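PDB 1H0H: formate dehydrogenase subunit beta from Desulfovibrio gigas, which transfers electrons through three [4Fe-4S] clusters as the beta subunit of an enzyme that reversibly oxidises formate to carbon dioxide. Local coordinates for residues P121-R126 / H209-A214. Numbering follows the deposited sequence.
Sequences PYDVPR and HEYAVA. With SF4 (iron/sulfur cluster), chain N.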
ATOM      1  N   PRO B 121      32.209 -29.079   0.009  1.00 18.03           N
ATOM      2  CA  PRO B 121      32.361 -28.641  -1.383  1.00 17.68           C
ATOM      3  C   PRO B 121      31.607 -27.347  -1.620  1.00 17.45           C
ATOM      4  O   PRO B 121      31.898 -26.626  -2.573  1.00 18.95           O
ATOM      5  CB  PRO B 121      31.693 -29.769  -2.177  1.00 17.57           C
ATOM      6  CG  PRO B 121      31.639 -30.927  -1.234  1.00 17.55           C
ATOM      7  CD  PRO B 121      31.467 -30.342   0.125  1.00 17.80           C
ATOM      8  N   TYR B 122      30.658 -27.051  -0.743  1.00 17.83           N
ATOM      9  CA  TYR B 122      29.795 -25.904  -0.914  1.00 16.59           C
ATOM     10  C   TYR B 122      30.148 -24.725  -0.017  1.00 16.84           C
ATOM     11  O   TYR B 122      29.455 -23.713  -0.019  1.00 17.07           O
ATOM     12  CB  TYR B 122      28.335 -26.343  -0.699  1.00 16.23           C
ATOM     13  CG  TYR B 122      28.002 -27.525  -1.570  1.00 15.95           C
ATOM     14  CD1 TYR B 122      27.755 -27.346  -2.923  1.00 15.71           C
ATOM     15  CD2 TYR B 122      28.011 -28.821  -1.063  1.00 17.04           C
ATOM     16  CE1 TYR B 122      27.483 -28.401  -3.732  1.00 16.34           C
ATOM     17  CE2 TYR B 122      27.752 -29.903  -1.873  1.00 16.22           C
ATOM     18  CZ  TYR B 122      27.479 -29.674  -3.207  1.00 16.88           C
ATOM     19  OH  TYR B 122      27.212 -30.698  -4.048  1.00 19.42           O
ATOM     20  N   ASP B 123      31.198 -24.890   0.769  1.00 17.68           N
ATOM     21  CA  ASP B 123      31.706 -23.866   1.667  1.00 17.69           C
ATOM     22  C   ASP B 123      30.628 -23.332   2.599  1.00 17.64           C
ATOM     23  O   ASP B 123      30.464 -22.131   2.740  1.00 19.91           O
ATOM     24  CB  ASP B 123      32.345 -22.722   0.870  1.00 17.61           C
ATOM     25  CG  ASP B 123      33.067 -21.759   1.761  1.00 18.44           C
ATOM     26  OD1 ASP B 123      33.614 -22.215   2.787  1.00 17.24           O
ATOM     27  OD2 ASP B 123      33.109 -20.534   1.528  1.00 18.71           O
ATOM     28  N   VAL B 124      29.884 -24.244   3.214  1.00 16.32           N
ATOM     29  CA  VAL B 124      28.762 -23.894   4.069  1.00 16.30           C
ATOM     30  C   VAL B 124      29.003 -23.675   5.585  1.00 17.03           C
ATOM     31  O   VAL B 124      28.558 -22.649   6.103  1.00 19.01           O
ATOM     32  CB  VAL B 124      27.568 -24.860   3.829  1.00 16.67           C
ATOM     33  CG1 VAL B 124      26.459 -24.664   4.869  1.00 16.48           C
ATOM     34  CG2 VAL B 124      27.018 -24.675   2.413  1.00 15.39           C
ATOM     35  N   PRO B 125      29.689 -24.580   6.289  1.00 17.40           N
ATOM     36  CA  PRO B 125      29.817 -24.490   7.762  1.00 16.86           C
ATOM     37  C   PRO B 125      30.588 -23.278   8.258  1.00 16.42           C
ATOM     38  O   PRO B 125      31.556 -22.871   7.626  1.00 15.35           O
ATOM     39  CB  PRO B 125      30.634 -25.732   8.144  1.00 17.20           C
ATOM     40  CG  PRO B 125      30.873 -26.508   6.920  1.00 16.35           C
ATOM     41  CD  PRO B 125      30.393 -25.755   5.738  1.00 15.26           C
ATOM     42  N   ARG B 126      30.203 -22.750   9.410  1.00 16.62           N
ATOM     43  CA  ARG B 126      30.879 -21.549   9.932  1.00 16.09           C
ATOM     44  C   ARG B 126      31.159 -21.634  11.429  1.00 15.83           C
ATOM     45  O   ARG B 126      30.379 -22.187  12.180  1.00 16.37           O
ATOM     46  CB  ARG B 126      30.055 -20.295   9.605  1.00 15.71           C
ATOM     47  CG  ARG B 126      29.975 -19.995   8.130  1.00 16.23           C
ATOM     48  CD  ARG B 126      31.264 -19.478   7.553  1.00 17.59           C
ATOM     49  NE  ARG B 126      31.179 -19.145   6.137  1.00 18.82           N
ATOM     50  CZ  ARG B 126      31.454 -19.994   5.156  1.00 18.32           C
ATOM     51  NH1 ARG B 126      31.799 -21.254   5.416  1.00 16.91           N
ATOM     52  NH2 ARG B 126      31.352 -19.584   3.912  1.00 19.14           N
ATOM     53  N   HIS B 209      26.188 -18.582  -7.959  1.00 16.00           N
ATOM     54  CA  HIS B 209      27.080 -18.626  -6.806  1.00 16.52           C
ATOM     55  C   HIS B 209      28.265 -19.494  -7.154  1.00 16.34           C
ATOM     56  O   HIS B 209      28.106 -20.533  -7.809  1.00 14.49           O
ATOM     57  CB  HIS B 209      26.345 -19.194  -5.587  1.00 16.97           C
ATOM     58  CG  HIS B 209      27.188 -19.296  -4.361  1.00 17.31           C
ATOM     59  ND1 HIS B 209      28.040 -18.291  -3.963  1.00 17.53           N
ATOM     60  CD2 HIS B 209      27.313 -20.287  -3.442  1.00 17.30           C
ATOM     61  CE1 HIS B 209      28.640 -18.646  -2.840  1.00 18.72           C
ATOM     62  NE2 HIS B 209      28.224 -19.859  -2.509  1.00 16.95           N
ATOM     63  N   GLU B 210      29.452 -19.046  -6.757  1.00 17.59           N
ATOM     64  CA  GLU B 210      30.692 -19.751  -7.125  1.00 19.50           C
ATOM     65  C   GLU B 210      30.717 -21.181  -6.631  1.00 18.68           C
ATOM     66  O   GLU B 210      31.400 -22.037  -7.196  1.00 19.94           O
ATOM     67  CB  GLU B 210      31.920 -18.998  -6.612  1.00 21.94           C
ATOM     68  CG  GLU B 210      31.975 -18.777  -5.101  1.00 24.23           C
ATOM     69  CD  GLU B 210      33.190 -17.934  -4.674  1.00 25.66           C
ATOM     70  OE1 GLU B 210      34.248 -17.975  -5.355  1.00 27.13           O
ATOM     71  OE2 GLU B 210      33.086 -17.212  -3.660  1.00 27.71           O
ATOM     72  N   TYR B 211      29.947 -21.445  -5.589  1.00 20.42           N
ATOM     73  CA  TYR B 211      29.910 -22.762  -4.990  1.00 19.72           C
ATOM     74  C   TYR B 211      28.553 -23.410  -5.120  1.00 19.41           C
ATOM     75  O   TYR B 211      28.222 -24.307  -4.359  1.00 19.67           O
ATOM     76  CB  TYR B 211      30.316 -22.691  -3.527  1.00 21.49           C
ATOM     77  CG  TYR B 211      31.689 -22.097  -3.291  1.00 22.71           C
ATOM     78  CD1 TYR B 211      32.823 -22.647  -3.878  1.00 24.73           C
ATOM     79  CD2 TYR B 211      31.852 -20.997  -2.462  1.00 22.53           C
ATOM     80  CE1 TYR B 211      34.082 -22.102  -3.644  1.00 26.09           C
ATOM     81  CE2 TYR B 211      33.090 -20.463  -2.210  1.00 23.29           C
ATOM     82  CZ  TYR B 211      34.202 -21.004  -2.800  1.00 25.49           C
ATOM     83  OH  TYR B 211      35.446 -20.457  -2.549  1.00 26.64           O
ATOM     84  N   ALA B 212      27.795 -22.980  -6.114  1.00 20.31           N
ATOM     85  CA  ALA B 212      26.500 -23.586  -6.433  1.00 19.40           C
ATOM     86  C   ALA B 212      26.600 -25.097  -6.664  1.00 19.63           C
ATOM     87  O   ALA B 212      25.743 -25.836  -6.176  1.00 18.46           O
ATOM     88  CB  ALA B 212      25.882 -22.917  -7.624  1.00 19.46           C
ATOM     89  N   VAL B 213      27.592 -25.556  -7.433  1.00 19.16           N
ATOM     90  CA  VAL B 213      27.801 -27.007  -7.594  1.00 18.82           C
ATOM     91  C   VAL B 213      29.190 -27.383  -7.107  1.00 19.15           C
ATOM     92  O   VAL B 213      30.066 -26.530  -7.010  1.00 18.72           O
ATOM     93  CB  VAL B 213      27.628 -27.518  -9.031  1.00 18.68           C
ATOM     94  CG1 VAL B 213      26.225 -27.254  -9.531  1.00 19.33           C
ATOM     95  CG2 VAL B 213      28.665 -26.914  -9.961  1.00 19.67           C
ATOM     96  N   ALA B 214      29.387 -28.654  -6.793  1.00 20.28           N
ATOM     97  CA  ALA B 214      30.673 -29.094  -6.265  1.00 23.13           C
ATOM     98  C   ALA B 214      31.755 -29.018  -7.345  1.00 24.83           C
ATOM     99  O   ALA B 214      32.924 -28.725  -7.049  1.00 27.35           O
ATOM    100  CB  ALA B 214      30.570 -30.496  -5.711  1.00 22.08           C
ATOM    101  OXT ALA B 214      31.472 -29.249  -8.527  1.00 25.24           O
TER
HETATM  102 FE1  SF4 N1013      28.779 -28.944   3.441  1.00 17.36          FE
HETATM  103 FE2  SF4 N1013      26.229 -29.205   4.461  1.00 17.49          FE
HETATM  104 FE3  SF4 N1013      27.314 -31.151   2.659  1.00 17.77          FE
HETATM  105 FE4  SF4 N1013      28.322 -30.930   5.223  1.00 17.28          FE
HETATM  106  S1  SF4 N1013      26.149 -31.648   4.614  1.00 17.91           S
HETATM  107  S2  SF4 N1013      29.541 -31.102   3.412  1.00 18.19           S
HETATM  108  S3  SF4 N1013      28.120 -28.602   5.589  1.00 19.34           S
HETATM  109  S4  SF4 N1013      26.782 -28.875   2.215  1.00 17.78           S
HETATM  110  O   HOH W   1      32.099 -25.721  -5.302  1.00 30.17           O
HETATM  111  O   HOH W   2      29.018 -20.848  -0.110  1.00 27.49           O
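Three acceptors hold R126 NH1: one firmly, P125 O at 2.7 Å, and two weakly, the backbone O and OD1 of D123. These bonds lie within the ferredoxin-type cluster-binding loop 121-126, which begins with the proline that follows cluster ligand C120. It exemplifies how a chain's C-terminal tail can pack on a cofactor-binding loop without any direct hydrogen bond between the two segments. R126 NH2 forms a salt bridge to D123 OD2, its hydrogen-bond geometry weak, and another to D43 OD2. D123 has a left-handed backbone conformation and its CG lies anti to the backbone N (chi1 -171°), while its CB makes a CH-pi contact over one face of the Y211 ring, 4.1 Å from the centroid. The carboxylate stands steeply to that ring, the planes 77° apart. Y122 is wedged between cluster and tail: CD2 lies 3.5 Å from SF4 S4, and on the other side of CG, CD1 meets Y211 O near the ring plane, 3.4 Å away. Its hydroxyl and A214 N both hydrogen-bond to D191 OD2, so one carboxylate oxygen ties the two segments together. Water 2 joins Y122 O to H209 NE2, giving the type I turn 209-212 a further link to the loop. At the C-terminus, P121 CB touches A214 CB at 3.8 Å, and water 1 donates to both P121 O and V213 O, the latter at 2.8 Å.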